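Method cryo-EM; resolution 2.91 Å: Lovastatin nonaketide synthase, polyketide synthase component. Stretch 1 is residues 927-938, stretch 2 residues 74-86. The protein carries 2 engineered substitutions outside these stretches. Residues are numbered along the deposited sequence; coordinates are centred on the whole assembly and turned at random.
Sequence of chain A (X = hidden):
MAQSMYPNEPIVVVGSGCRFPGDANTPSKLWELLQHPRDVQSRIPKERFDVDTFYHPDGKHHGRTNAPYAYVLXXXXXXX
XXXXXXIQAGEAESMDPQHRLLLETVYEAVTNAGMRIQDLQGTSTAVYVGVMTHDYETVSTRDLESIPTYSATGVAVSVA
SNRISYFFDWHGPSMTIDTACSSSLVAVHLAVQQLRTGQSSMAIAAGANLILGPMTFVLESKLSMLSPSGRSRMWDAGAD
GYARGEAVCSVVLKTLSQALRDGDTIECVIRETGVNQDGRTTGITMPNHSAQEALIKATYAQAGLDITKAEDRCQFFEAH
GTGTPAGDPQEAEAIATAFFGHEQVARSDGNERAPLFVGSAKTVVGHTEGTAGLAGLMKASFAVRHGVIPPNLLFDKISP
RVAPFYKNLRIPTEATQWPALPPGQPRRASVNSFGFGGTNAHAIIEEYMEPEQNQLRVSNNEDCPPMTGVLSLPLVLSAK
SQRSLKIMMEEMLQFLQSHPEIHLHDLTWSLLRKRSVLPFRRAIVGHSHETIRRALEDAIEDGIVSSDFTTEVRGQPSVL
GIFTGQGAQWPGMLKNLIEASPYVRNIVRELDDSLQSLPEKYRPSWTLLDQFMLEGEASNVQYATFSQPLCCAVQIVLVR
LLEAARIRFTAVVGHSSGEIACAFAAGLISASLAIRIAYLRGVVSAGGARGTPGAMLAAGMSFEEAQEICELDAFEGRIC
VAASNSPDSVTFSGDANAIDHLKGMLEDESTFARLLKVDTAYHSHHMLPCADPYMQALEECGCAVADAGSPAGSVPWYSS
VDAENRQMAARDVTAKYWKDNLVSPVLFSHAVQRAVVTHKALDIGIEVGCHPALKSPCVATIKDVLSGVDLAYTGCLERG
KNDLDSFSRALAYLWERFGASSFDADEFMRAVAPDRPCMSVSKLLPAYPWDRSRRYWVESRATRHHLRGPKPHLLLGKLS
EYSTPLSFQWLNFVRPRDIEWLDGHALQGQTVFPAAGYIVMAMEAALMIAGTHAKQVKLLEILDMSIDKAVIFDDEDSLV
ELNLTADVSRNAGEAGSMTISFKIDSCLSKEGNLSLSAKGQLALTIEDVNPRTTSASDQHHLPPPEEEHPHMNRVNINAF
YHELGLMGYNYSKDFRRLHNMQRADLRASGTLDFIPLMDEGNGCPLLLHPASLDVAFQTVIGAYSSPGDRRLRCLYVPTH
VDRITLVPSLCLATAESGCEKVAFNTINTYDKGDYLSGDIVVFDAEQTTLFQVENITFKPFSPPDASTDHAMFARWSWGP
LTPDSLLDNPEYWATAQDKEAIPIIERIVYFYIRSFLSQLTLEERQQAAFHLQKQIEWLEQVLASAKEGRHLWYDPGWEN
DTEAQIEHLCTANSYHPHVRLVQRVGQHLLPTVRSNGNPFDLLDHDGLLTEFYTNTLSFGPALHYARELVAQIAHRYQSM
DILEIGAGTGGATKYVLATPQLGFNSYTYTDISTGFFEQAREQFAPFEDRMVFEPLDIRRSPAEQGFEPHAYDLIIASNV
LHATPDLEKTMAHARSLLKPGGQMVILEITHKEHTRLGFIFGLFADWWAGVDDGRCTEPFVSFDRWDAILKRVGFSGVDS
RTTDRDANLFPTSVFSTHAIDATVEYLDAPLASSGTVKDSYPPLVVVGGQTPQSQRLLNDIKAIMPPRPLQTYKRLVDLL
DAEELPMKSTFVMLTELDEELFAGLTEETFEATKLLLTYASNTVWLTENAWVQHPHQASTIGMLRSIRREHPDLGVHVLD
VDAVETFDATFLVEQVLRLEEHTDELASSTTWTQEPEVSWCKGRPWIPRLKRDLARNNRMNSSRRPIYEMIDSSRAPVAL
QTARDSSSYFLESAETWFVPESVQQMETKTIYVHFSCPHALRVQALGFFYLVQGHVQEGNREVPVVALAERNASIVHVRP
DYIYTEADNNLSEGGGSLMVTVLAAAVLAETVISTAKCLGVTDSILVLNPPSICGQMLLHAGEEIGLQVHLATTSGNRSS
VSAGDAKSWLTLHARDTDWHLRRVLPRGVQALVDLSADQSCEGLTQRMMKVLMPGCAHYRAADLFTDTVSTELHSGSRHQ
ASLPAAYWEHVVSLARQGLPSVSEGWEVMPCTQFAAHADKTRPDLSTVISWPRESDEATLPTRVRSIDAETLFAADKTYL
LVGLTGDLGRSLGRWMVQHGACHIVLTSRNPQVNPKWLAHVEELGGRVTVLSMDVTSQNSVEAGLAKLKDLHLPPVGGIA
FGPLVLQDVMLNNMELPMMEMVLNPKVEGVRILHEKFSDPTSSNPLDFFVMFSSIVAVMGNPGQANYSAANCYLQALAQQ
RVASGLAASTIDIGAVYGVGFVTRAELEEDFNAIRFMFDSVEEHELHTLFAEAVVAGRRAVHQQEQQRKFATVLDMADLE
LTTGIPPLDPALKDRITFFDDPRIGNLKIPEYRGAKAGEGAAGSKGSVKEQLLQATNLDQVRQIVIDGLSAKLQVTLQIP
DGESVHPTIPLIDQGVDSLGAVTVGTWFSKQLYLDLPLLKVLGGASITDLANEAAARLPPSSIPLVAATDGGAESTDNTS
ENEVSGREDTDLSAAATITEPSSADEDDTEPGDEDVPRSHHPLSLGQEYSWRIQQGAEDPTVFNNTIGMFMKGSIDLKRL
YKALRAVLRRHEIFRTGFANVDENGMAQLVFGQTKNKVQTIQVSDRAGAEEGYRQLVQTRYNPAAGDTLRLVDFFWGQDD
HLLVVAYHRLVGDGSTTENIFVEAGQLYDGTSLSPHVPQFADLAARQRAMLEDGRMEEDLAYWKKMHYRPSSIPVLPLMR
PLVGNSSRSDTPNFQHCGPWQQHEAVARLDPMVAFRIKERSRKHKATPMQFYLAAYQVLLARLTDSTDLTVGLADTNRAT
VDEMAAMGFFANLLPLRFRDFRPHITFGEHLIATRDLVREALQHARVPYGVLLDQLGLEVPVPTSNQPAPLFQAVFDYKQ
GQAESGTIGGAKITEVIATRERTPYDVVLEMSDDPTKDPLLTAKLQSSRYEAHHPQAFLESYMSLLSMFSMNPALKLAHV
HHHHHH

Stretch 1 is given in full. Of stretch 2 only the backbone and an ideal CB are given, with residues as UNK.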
ATOM      1  N   ALA A 927     -26.145  41.397  -1.344  1.00100.27           N
ATOM      2  CA  ALA A 927     -26.549  40.004  -1.302  1.00100.27           C
ATOM      3  C   ALA A 927     -26.554  39.503   0.138  1.00100.27           C
ATOM      4  O   ALA A 927     -25.961  40.105   1.038  1.00100.27           O
ATOM      5  CB  ALA A 927     -25.618  39.147  -2.156  1.00100.27           C
ATOM      6  N   TYR A 928     -27.238  38.389   0.349  1.00 96.08           N
ATOM      7  CA  TYR A 928     -27.357  37.849   1.693  1.00 96.08           C
ATOM      8  C   TYR A 928     -25.975  37.475   2.222  1.00 96.08           C
ATOM      9  O   TYR A 928     -25.216  36.785   1.527  1.00 96.08           O
ATOM     10  CB  TYR A 928     -28.276  36.631   1.705  1.00 96.08           C
ATOM     11  CG  TYR A 928     -28.462  36.030   3.079  1.00 96.08           C
ATOM     12  CD1 TYR A 928     -29.477  36.465   3.915  1.00 96.08           C
ATOM     13  CD2 TYR A 928     -27.620  35.030   3.540  1.00 96.08           C
ATOM     14  CE1 TYR A 928     -29.649  35.921   5.170  1.00 96.08           C
ATOM     15  CE2 TYR A 928     -27.785  34.480   4.793  1.00 96.08           C
ATOM     16  CZ  TYR A 928     -28.800  34.929   5.605  1.00 96.08           C
ATOM     17  OH  TYR A 928     -28.965  34.379   6.856  1.00 96.08           O
ATOM     18  N   PRO A 929     -25.609  37.905   3.432  1.00100.35           N
ATOM     19  CA  PRO A 929     -24.294  37.551   3.976  1.00100.35           C
ATOM     20  C   PRO A 929     -24.253  36.126   4.493  1.00100.35           C
ATOM     21  O   PRO A 929     -24.471  35.879   5.685  1.00100.35           O
ATOM     22  CB  PRO A 929     -24.104  38.566   5.105  1.00100.35           C
ATOM     23  CG  PRO A 929     -25.483  38.833   5.574  1.00100.35           C
ATOM     24  CD  PRO A 929     -26.360  38.773   4.352  1.00100.35           C
ATOM     25  N   TRP A 930     -23.986  35.180   3.599  1.00 90.20           N
ATOM     26  CA  TRP A 930     -23.983  33.776   3.979  1.00 90.20           C
ATOM     27  C   TRP A 930     -23.001  33.541   5.118  1.00 90.20           C
ATOM     28  O   TRP A 930     -21.901  34.099   5.139  1.00 90.20           O
ATOM     29  CB  TRP A 930     -23.632  32.913   2.772  1.00 90.20           C
ATOM     30  CG  TRP A 930     -24.485  33.225   1.589  1.00 90.20           C
ATOM     31  CD1 TRP A 930     -24.139  33.974   0.508  1.00 90.20           C
ATOM     32  CD2 TRP A 930     -25.839  32.818   1.377  1.00 90.20           C
ATOM     33  NE1 TRP A 930     -25.187  34.050  -0.373  1.00 90.20           N
ATOM     34  CE2 TRP A 930     -26.247  33.349   0.139  1.00 90.20           C
ATOM     35  CE3 TRP A 930     -26.745  32.052   2.113  1.00 90.20           C
ATOM     36  CZ2 TRP A 930     -27.519  33.137  -0.379  1.00 90.20           C
ATOM     37  CZ3 TRP A 930     -28.007  31.844   1.596  1.00 90.20           C
ATOM     38  CH2 TRP A 930     -28.383  32.383   0.364  1.00 90.20           C
ATOM     39  N   ASP A 931     -23.415  32.709   6.076  1.00 96.43           N
ATOM     40  CA  ASP A 931     -22.666  32.568   7.320  1.00 96.43           C
ATOM     41  C   ASP A 931     -21.209  32.214   7.052  1.00 96.43           C
ATOM     42  O   ASP A 931     -20.294  32.881   7.549  1.00 96.43           O
ATOM     43  CB  ASP A 931     -23.330  31.506   8.196  1.00 96.43           C
ATOM     44  CG  ASP A 931     -22.659  31.360   9.543  1.00 96.43           C
ATOM     45  OD1 ASP A 931     -22.674  32.332  10.326  1.00 96.43           O
ATOM     46  OD2 ASP A 931     -22.121  30.268   9.823  1.00 96.43           O
ATOM     47  N   ARG A 932     -20.973  31.165   6.270  1.00 91.28           N
ATOM     48  CA  ARG A 932     -19.637  30.731   5.871  1.00 91.28           C
ATOM     49  C   ARG A 932     -18.733  30.415   7.058  1.00 91.28           C
ATOM     50  O   ARG A 932     -17.527  30.216   6.873  1.00 91.28           O
ATOM     51  CB  ARG A 932     -18.960  31.779   4.978  1.00 91.28           C
ATOM     52  CG  ARG A 932     -19.596  31.930   3.607  1.00 91.28           C
ATOM     53  CD  ARG A 932     -18.693  32.709   2.664  1.00 91.28           C
ATOM     54  NE  ARG A 932     -19.272  32.844   1.331  1.00 91.28           N
ATOM     55  CZ  ARG A 932     -20.013  33.868   0.929  1.00 91.28           C
ATOM     56  NH1 ARG A 932     -20.301  34.876   1.735  1.00 91.28           N
ATOM     57  NH2 ARG A 932     -20.477  33.880  -0.318  1.00 91.28           N
ATOM     58  N   SER A 933     -19.280  30.360   8.274  1.00 94.98           N
ATOM     59  CA  SER A 933     -18.440  30.134   9.446  1.00 94.98           C
ATOM     60  C   SER A 933     -17.832  28.737   9.432  1.00 94.98           C
ATOM     61  O   SER A 933     -16.646  28.568   9.740  1.00 94.98           O
ATOM     62  CB  SER A 933     -19.252  30.348  10.721  1.00 94.98           C
ATOM     63  OG  SER A 933     -19.780  31.661  10.773  1.00 94.98           O
ATOM     64  N   ARG A 934     -18.622  27.731   9.076  1.00 88.76           N
ATOM     65  CA  ARG A 934     -18.190  26.342   9.094  1.00 88.76           C
ATOM     66  C   ARG A 934     -18.008  25.834   7.671  1.00 88.76           C
ATOM     67  O   ARG A 934     -18.866  26.049   6.809  1.00 88.76           O
ATOM     68  CB  ARG A 934     -19.197  25.462   9.837  1.00 88.76           C
ATOM     69  CG  ARG A 934     -18.867  23.981   9.795  1.00 88.76           C
ATOM     70  CD  ARG A 934     -19.712  23.191  10.778  1.00 88.76           C
ATOM     71  NE  ARG A 934     -19.494  21.755  10.649  1.00 88.76           N
ATOM     72  CZ  ARG A 934     -20.028  20.840  11.448  1.00 88.76           C
ATOM     73  NH1 ARG A 934     -20.817  21.177  12.455  1.00 88.76           N
ATOM     74  NH2 ARG A 934     -19.764  19.556  11.230  1.00 88.76           N
ATOM     75  N   ARG A 935     -16.884  25.163   7.433  1.00 86.41           N
ATOM     76  CA  ARG A 935     -16.569  24.608   6.121  1.00 86.41           C
ATOM     77  C   ARG A 935     -17.139  23.198   6.044  1.00 86.41           C
ATOM     78  O   ARG A 935     -16.607  22.270   6.662  1.00 86.41           O
ATOM     79  CB  ARG A 935     -15.062  24.602   5.882  1.00 86.41           C
ATOM     80  CG  ARG A 935     -14.676  24.278   4.452  1.00 86.41           C
ATOM     81  CD  ARG A 935     -13.172  24.276   4.262  1.00 86.41           C
ATOM     82  NE  ARG A 935     -12.804  24.194   2.853  1.00 86.41           N
ATOM     83  CZ  ARG A 935     -12.685  23.062   2.173  1.00 86.41           C
ATOM     84  NH1 ARG A 935     -12.895  21.886   2.741  1.00 86.41           N
ATOM     85  NH2 ARG A 935     -12.348  23.112   0.887  1.00 86.41           N
ATOM     86  N   TYR A 936     -18.221  23.037   5.287  1.00 85.70           N
ATOM     87  CA  TYR A 936     -18.865  21.738   5.111  1.00 85.70           C
ATOM     88  C   TYR A 936     -18.247  21.066   3.893  1.00 85.70           C
ATOM     89  O   TYR A 936     -18.532  21.436   2.751  1.00 85.70           O
ATOM     90  CB  TYR A 936     -20.373  21.903   4.960  1.00 85.70           C
ATOM     91  CG  TYR A 936     -21.029  22.579   6.140  1.00 85.70           C
ATOM     92  CD1 TYR A 936     -21.449  21.846   7.238  1.00 85.70           C
ATOM     93  CD2 TYR A 936     -21.228  23.950   6.157  1.00 85.70           C
ATOM     94  CE1 TYR A 936     -22.047  22.457   8.318  1.00 85.70           C
ATOM     95  CE2 TYR A 936     -21.826  24.570   7.235  1.00 85.70           C
ATOM     96  CZ  TYR A 936     -22.234  23.819   8.312  1.00 85.70           C
ATOM     97  OH  TYR A 936     -22.832  24.432   9.390  1.00 85.70           O
ATOM     98  N   TRP A 937     -17.396  20.073   4.136  1.00 84.17           N
ATOM     99  CA  TRP A 937     -16.715  19.364   3.066  1.00 84.17           C
ATOM    100  C   TRP A 937     -16.431  17.943   3.526  1.00 84.17           C
ATOM    101  O   TRP A 937     -16.395  17.652   4.724  1.00 84.17           O
ATOM    102  CB  TRP A 937     -15.413  20.067   2.667  1.00 84.17           C
ATOM    103  CG  TRP A 937     -15.345  20.441   1.221  1.00 84.17           C
ATOM    104  CD1 TRP A 937     -16.039  21.431   0.601  1.00 84.17           C
ATOM    105  CD2 TRP A 937     -14.527  19.835   0.217  1.00 84.17           C
ATOM    106  NE1 TRP A 937     -15.712  21.480  -0.731  1.00 84.17           N
ATOM    107  CE2 TRP A 937     -14.783  20.509  -0.992  1.00 84.17           C
ATOM    108  CE3 TRP A 937     -13.605  18.788   0.221  1.00 84.17           C
ATOM    109  CZ2 TRP A 937     -14.149  20.168  -2.184  1.00 84.17           C
ATOM    110  CZ3 TRP A 937     -12.978  18.451  -0.962  1.00 84.17           C
ATOM    111  CH2 TRP A 937     -13.252  19.139  -2.148  1.00 84.17           C
ATOM    112  N   VAL A 938     -16.225  17.059   2.555  1.00 83.80           N
ATOM    113  CA  VAL A 938     -15.943  15.651   2.810  1.00 83.80           C
ATOM    114  C   VAL A 938     -14.605  15.321   2.170  1.00 83.80           C
ATOM    115  O   VAL A 938     -14.406  15.563   0.972  1.00 83.80           O
ATOM    116  CB  VAL A 938     -17.049  14.737   2.263  1.00 83.80           C
ATOM    117  CG1 VAL A 938     -16.663  13.281   2.435  1.00 83.80           C
ATOM    118  CG2 VAL A 938     -18.365  15.021   2.958  1.00 83.80           C
ATOM    119  N   UNK A  74     -12.696  32.481  -5.843  1.00 88.78           N
ATOM    120  CA  UNK A  74     -11.874  32.891  -4.716  1.00 88.78           C
ATOM    121  C   UNK A  74     -12.600  32.743  -3.385  1.00 88.78           C
ATOM    122  O   UNK A  74     -12.255  33.433  -2.419  1.00 88.78           O
ATOM    123  CB  UNK A  74     -11.423  34.341  -4.901  1.00 88.78           C
ATOM    124  N   UNK A  75     -13.594  31.862  -3.316  1.00 90.12           N
ATOM    125  CA  UNK A  75     -14.376  31.639  -2.111  1.00 90.12           C
ATOM    126  C   UNK A  75     -14.220  30.194  -1.657  1.00 90.12           C
ATOM    127  O   UNK A  75     -14.007  29.290  -2.470  1.00 90.12           O
ATOM    128  CB  UNK A  75     -15.850  31.975  -2.349  1.00 90.12           C
ATOM    129  N   UNK A  76     -14.319  29.988  -0.348  1.00 90.75           N
ATOM    130  CA  UNK A  76     -14.255  28.648   0.229  1.00 90.75           C
ATOM    131  C   UNK A  76     -15.589  27.959  -0.012  1.00 90.75           C
ATOM    132  O   UNK A  76     -16.580  28.234   0.667  1.00 90.75           O
ATOM    133  CB  UNK A  76     -13.924  28.698   1.722  1.00 90.75           C
ATOM    134  N   UNK A  77     -15.623  27.052  -0.991  1.00 84.61           N
ATOM    135  CA  UNK A  77     -16.876  26.405  -1.354  1.00 84.61           C
ATOM    136  C   UNK A  77     -17.425  25.541  -0.230  1.00 84.61           C
ATOM    137  O   UNK A  77     -18.640  25.320  -0.174  1.00 84.61           O
ATOM    138  CB  UNK A  77     -16.681  25.555  -2.611  1.00 84.61           C
ATOM    139  N   UNK A  78     -16.566  25.049   0.664  1.00 87.05           N
ATOM    140  CA  UNK A  78     -17.059  24.357   1.838  1.00 87.05           C
ATOM    141  C   UNK A  78     -17.736  25.264   2.837  1.00 87.05           C
ATOM    142  O   UNK A  78     -18.567  24.795   3.621  1.00 87.05           O
ATOM    143  CB  UNK A  78     -15.906  23.622   2.524  1.00 87.05           C
ATOM    144  N   UNK A  79     -17.405  26.552   2.820  1.00 90.47           N
ATOM    145  CA  UNK A  79     -18.067  27.526   3.680  1.00 90.47           C
ATOM    146  C   UNK A  79     -19.470  27.777   3.144  1.00 90.47           C
ATOM    147  O   UNK A  79     -19.645  28.473   2.140  1.00 90.47           O
ATOM    148  CB  UNK A  79     -17.269  28.829   3.757  1.00 90.47           C
ATOM    149  N   UNK A  80     -20.467  27.207   3.811  1.00 86.56           N
ATOM    150  CA  UNK A  80     -21.840  27.229   3.336  1.00 86.56           C
ATOM    151  C   UNK A  80     -22.778  27.450   4.509  1.00 86.56           C
ATOM    152  O   UNK A  80     -22.556  26.917   5.599  1.00 86.56           O
ATOM    153  CB  UNK A  80     -22.187  25.932   2.602  1.00 86.56           C
ATOM    154  N   UNK A  81     -23.822  28.243   4.282  1.00 91.46           N
ATOM    155  CA  UNK A  81     -24.794  28.557   5.329  1.00 91.46           C
ATOM    156  C   UNK A  81     -25.837  27.441   5.392  1.00 91.46           C
ATOM    157  O   UNK A  81     -26.988  27.581   4.975  1.00 91.46           O
ATOM    158  CB  UNK A  81     -25.460  29.910   5.072  1.00 91.46           C
ATOM    159  N   UNK A  82     -25.396  26.304   5.931  1.00 87.28           N
ATOM    160  CA  UNK A  82     -26.281  25.151   6.050  1.00 87.28           C
ATOM    161  C   UNK A  82     -27.477  25.467   6.936  1.00 87.28           C
ATOM    162  O   UNK A  82     -28.601  25.033   6.656  1.00 87.28           O
ATOM    163  CB  UNK A  82     -25.518  23.948   6.607  1.00 87.28           C
ATOM    164  N   UNK A  83     -27.257  26.225   8.012  1.00 90.32           N
ATOM    165  CA  UNK A  83     -28.361  26.608   8.882  1.00 90.32           C
ATOM    166  C   UNK A  83     -29.406  27.409   8.116  1.00 90.32           C
ATOM    167  O   UNK A  83     -30.609  27.284   8.374  1.00 90.32           O
ATOM    168  CB  UNK A  83     -27.845  27.416  10.074  1.00 90.32           C
ATOM    169  N   UNK A  84     -28.964  28.238   7.168  1.00 91.13           N
ATOM    170  CA  UNK A  84     -29.904  29.035   6.388  1.00 91.13           C
ATOM    171  C   UNK A  84     -30.856  28.147   5.602  1.00 91.13           C
ATOM    172  O   UNK A  84     -32.062  28.417   5.541  1.00 91.13           O
ATOM    173  CB  UNK A  84     -29.152  29.969   5.438  1.00 91.13           C
ATOM    174  N   UNK A  85     -30.335  27.083   4.995  1.00 85.62           N
ATOM    175  CA  UNK A  85     -31.119  26.210   4.135  1.00 85.62           C
ATOM    176  C   UNK A  85     -31.671  24.997   4.873  1.00 85.62           C
ATOM    177  O   UNK A  85     -32.110  24.038   4.230  1.00 85.62           O
ATOM    178  CB  UNK A  85     -30.266  25.747   2.952  1.00 85.62           C
ATOM    179  N   UNK A  86     -31.663  25.022   6.205  1.00 89.04           N
ATOM    180  CA  UNK A  86     -32.224  23.938   7.007  1.00 89.04           C
ATOM    181  C   UNK A  86     -31.578  22.603   6.651  1.00 89.04           C
ATOM    182  O   UNK A  86     -32.244  21.569   6.569  1.00 89.04           O
ATOM    183  CB  UNK A  86     -33.739  23.859   6.811  1.00 89.04           C
TER

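Position 74 has nothing of stretch 1 within 5.5 Å of its CB, so almost any residue would fit; Gln74 makes no contact here.

At position 75 CB points toward stretch 1, 5.1 Å from Arg932 NE. A guanidinium one short side chain away favours an acid, or a neutral acceptor such as an amide. The residue is Asp75, whose OD2 forms a salt bridge with Arg932 NE at 3.0 Å; a second, weak bond runs from Arg932 NH2 to Asp75 OD2 (3.3 Å).

At position 76 CB points toward stretch 1, 4.8 Å from Arg935 NE. The position also opens a type I turn, where Asp, Asn or Ser is common. Asp76 OD1 accepts from Arg935 NE at 2.7 Å in a salt bridge and from the backbone N of position 78 at 3.2 Å.

At position 77 the CB points sideways, 4.6 Å from Trp937 NE1, and several medium-sized side chains could fit. Leu77 adds only a small area to the contact.

At position 78 an ideal CB would stand 2.4 Å from Arg935 CG and 2.9 Å from Trp937 CD1, both clashes, so glycine alone suits this backbone. Gly78 lets its CA approach Trp937 CD1 to 3.3 Å and lie over one face of the Arg935 guanidinium. Its carbonyl O accepts a very short hydrogen bond, 2.4 Å, from Tyr936 N.

Position 79 pairs with Arg935 in a single beta bridge. Its CB points sideways, 3.4 Å from Arg932 O, favouring a small side chain. Ala79 fits, its CB 3.6 Å from Arg932 CB.

At position 80 the backbone is extended and CA-to-CB points away overall, although CB lies 4.2 Å from Tyr936 CD2. Stretch 1 sets little limit on size. The ring of Phe80 lies farther from Tyr936 than its CB does, while its carbonyl O sits at the edge of the Tyr936 ring, 3.0 Å from CE2.

Position 81 points toward stretch 1, with CB 3.6 Å from the backbone N of Asp931. A short acceptor, Asp, Asn or perhaps Ser, is indicated. Asp81 uses both oxygens: OD2 accepts from Asp931 N at 2.8 Å, and OD1 accepts from the backbone N of position 84 at 2.9 Å.

The CB at position 82 faces the Tyr936 ring, 3.7 Å from CZ, favouring a small side chain. Ala82 makes a CH-pi contact over the ring face.

Position 83 points sideways with no neighbour nearby and is permissive; it is Ala83.

Position 84 points toward Tyr928 and Trp930, calling for a large apolar or aromatic group. Phe84 presents its edge to the face of Tyr928 and receives the edge of Trp930 on its own face.

At position 85 only a long side chain could reach back. Phe85 brings CZ to 3.3 Å from Trp930 CZ3, the rings near parallel but slid apart.

Position 86 has positive phi, which suits Gly, Asn or Asp; Asn86 is out of reach.

Stretch 2, residues 74-86: QDDLGAFDAAFFN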
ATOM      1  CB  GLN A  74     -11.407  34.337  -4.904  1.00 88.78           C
ATOM      2  CG  GLN A  74     -10.402  34.525  -6.033  1.00 88.78           C
ATOM      3  CD  GLN A  74     -11.006  34.296  -7.405  1.00 88.78           C
ATOM      4  OE1 GLN A  74     -12.226  34.319  -7.571  1.00 88.78           O
ATOM      5  NE2 GLN A  74     -10.153  34.066  -8.396  1.00 88.78           N
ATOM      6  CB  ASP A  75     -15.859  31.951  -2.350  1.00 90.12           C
ATOM      7  CG  ASP A  75     -16.689  31.849  -1.086  1.00 90.12           C
ATOM      8  OD1 ASP A  75     -16.109  31.604  -0.007  1.00 90.12           O
ATOM      9  OD2 ASP A  75     -17.924  32.013  -1.171  1.00 90.12           O
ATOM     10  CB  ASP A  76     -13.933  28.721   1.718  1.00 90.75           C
ATOM     11  CG  ASP A  76     -13.792  27.352   2.352  1.00 90.75           C
ATOM     12  OD1 ASP A  76     -13.847  26.344   1.617  1.00 90.75           O
ATOM     13  OD2 ASP A  76     -13.625  27.282   3.588  1.00 90.75           O
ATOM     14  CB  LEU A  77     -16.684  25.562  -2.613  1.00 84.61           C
ATOM     15  CG  LEU A  77     -16.128  26.295  -3.837  1.00 84.61           C
ATOM     16  CD1 LEU A  77     -16.588  25.605  -5.099  1.00 84.61           C
ATOM     17  CD2 LEU A  77     -16.539  27.757  -3.864  1.00 84.61           C
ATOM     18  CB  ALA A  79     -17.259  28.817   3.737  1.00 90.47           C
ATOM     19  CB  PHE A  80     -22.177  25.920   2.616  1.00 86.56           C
ATOM     20  CG  PHE A  80     -23.635  25.742   2.314  1.00 86.56           C
ATOM     21  CD1 PHE A  80     -24.277  26.558   1.404  1.00 86.56           C
ATOM     22  CD2 PHE A  80     -24.355  24.731   2.922  1.00 86.56           C
ATOM     23  CE1 PHE A  80     -25.614  26.379   1.119  1.00 86.56           C
ATOM     24  CE2 PHE A  80     -25.688  24.545   2.640  1.00 86.56           C
ATOM     25  CZ  PHE A  80     -26.320  25.368   1.738  1.00 86.56           C
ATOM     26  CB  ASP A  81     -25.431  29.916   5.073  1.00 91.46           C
ATOM     27  CG  ASP A  81     -26.030  30.521   6.325  1.00 91.46           C
ATOM     28  OD1 ASP A  81     -26.499  29.752   7.191  1.00 91.46           O
ATOM     29  OD2 ASP A  81     -26.033  31.763   6.444  1.00 91.46           O
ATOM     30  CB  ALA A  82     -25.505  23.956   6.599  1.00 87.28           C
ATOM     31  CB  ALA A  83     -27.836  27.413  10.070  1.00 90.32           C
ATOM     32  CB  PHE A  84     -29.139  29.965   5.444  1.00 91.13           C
ATOM     33  CG  PHE A  84     -30.021  30.796   4.557  1.00 91.13           C
ATOM     34  CD1 PHE A  84     -30.543  30.274   3.389  1.00 91.13           C
ATOM     35  CD2 PHE A  84     -30.315  32.108   4.885  1.00 91.13           C
ATOM     36  CE1 PHE A  84     -31.350  31.036   2.573  1.00 91.13           C
ATOM     37  CE2 PHE A  84     -31.121  32.875   4.073  1.00 91.13           C
ATOM     38  CZ  PHE A  84     -31.638  32.339   2.913  1.00 91.13           C
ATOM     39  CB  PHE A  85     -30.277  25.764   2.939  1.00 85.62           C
ATOM     40  CG  PHE A  85     -29.884  26.890   2.028  1.00 85.62           C
ATOM     41  CD1 PHE A  85     -30.763  27.365   1.075  1.00 85.62           C
ATOM     42  CD2 PHE A  85     -28.638  27.475   2.130  1.00 85.62           C
ATOM     43  CE1 PHE A  85     -30.407  28.402   0.240  1.00 85.62           C
ATOM     44  CE2 PHE A  85     -28.272  28.510   1.297  1.00 85.62           C
ATOM     45  CZ  PHE A  85     -29.157  28.976   0.348  1.00 85.62           C
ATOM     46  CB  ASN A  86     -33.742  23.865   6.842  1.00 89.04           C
ATOM     47  CG  ASN A  86     -34.432  25.150   7.247  1.00 89.04           C
ATOM     48  OD1 ASN A  86     -34.719  26.004   6.409  1.00 89.04           O
ATOM     49  ND2 ASN A  86     -34.698  25.297   8.539  1.00 89.04           N
TER
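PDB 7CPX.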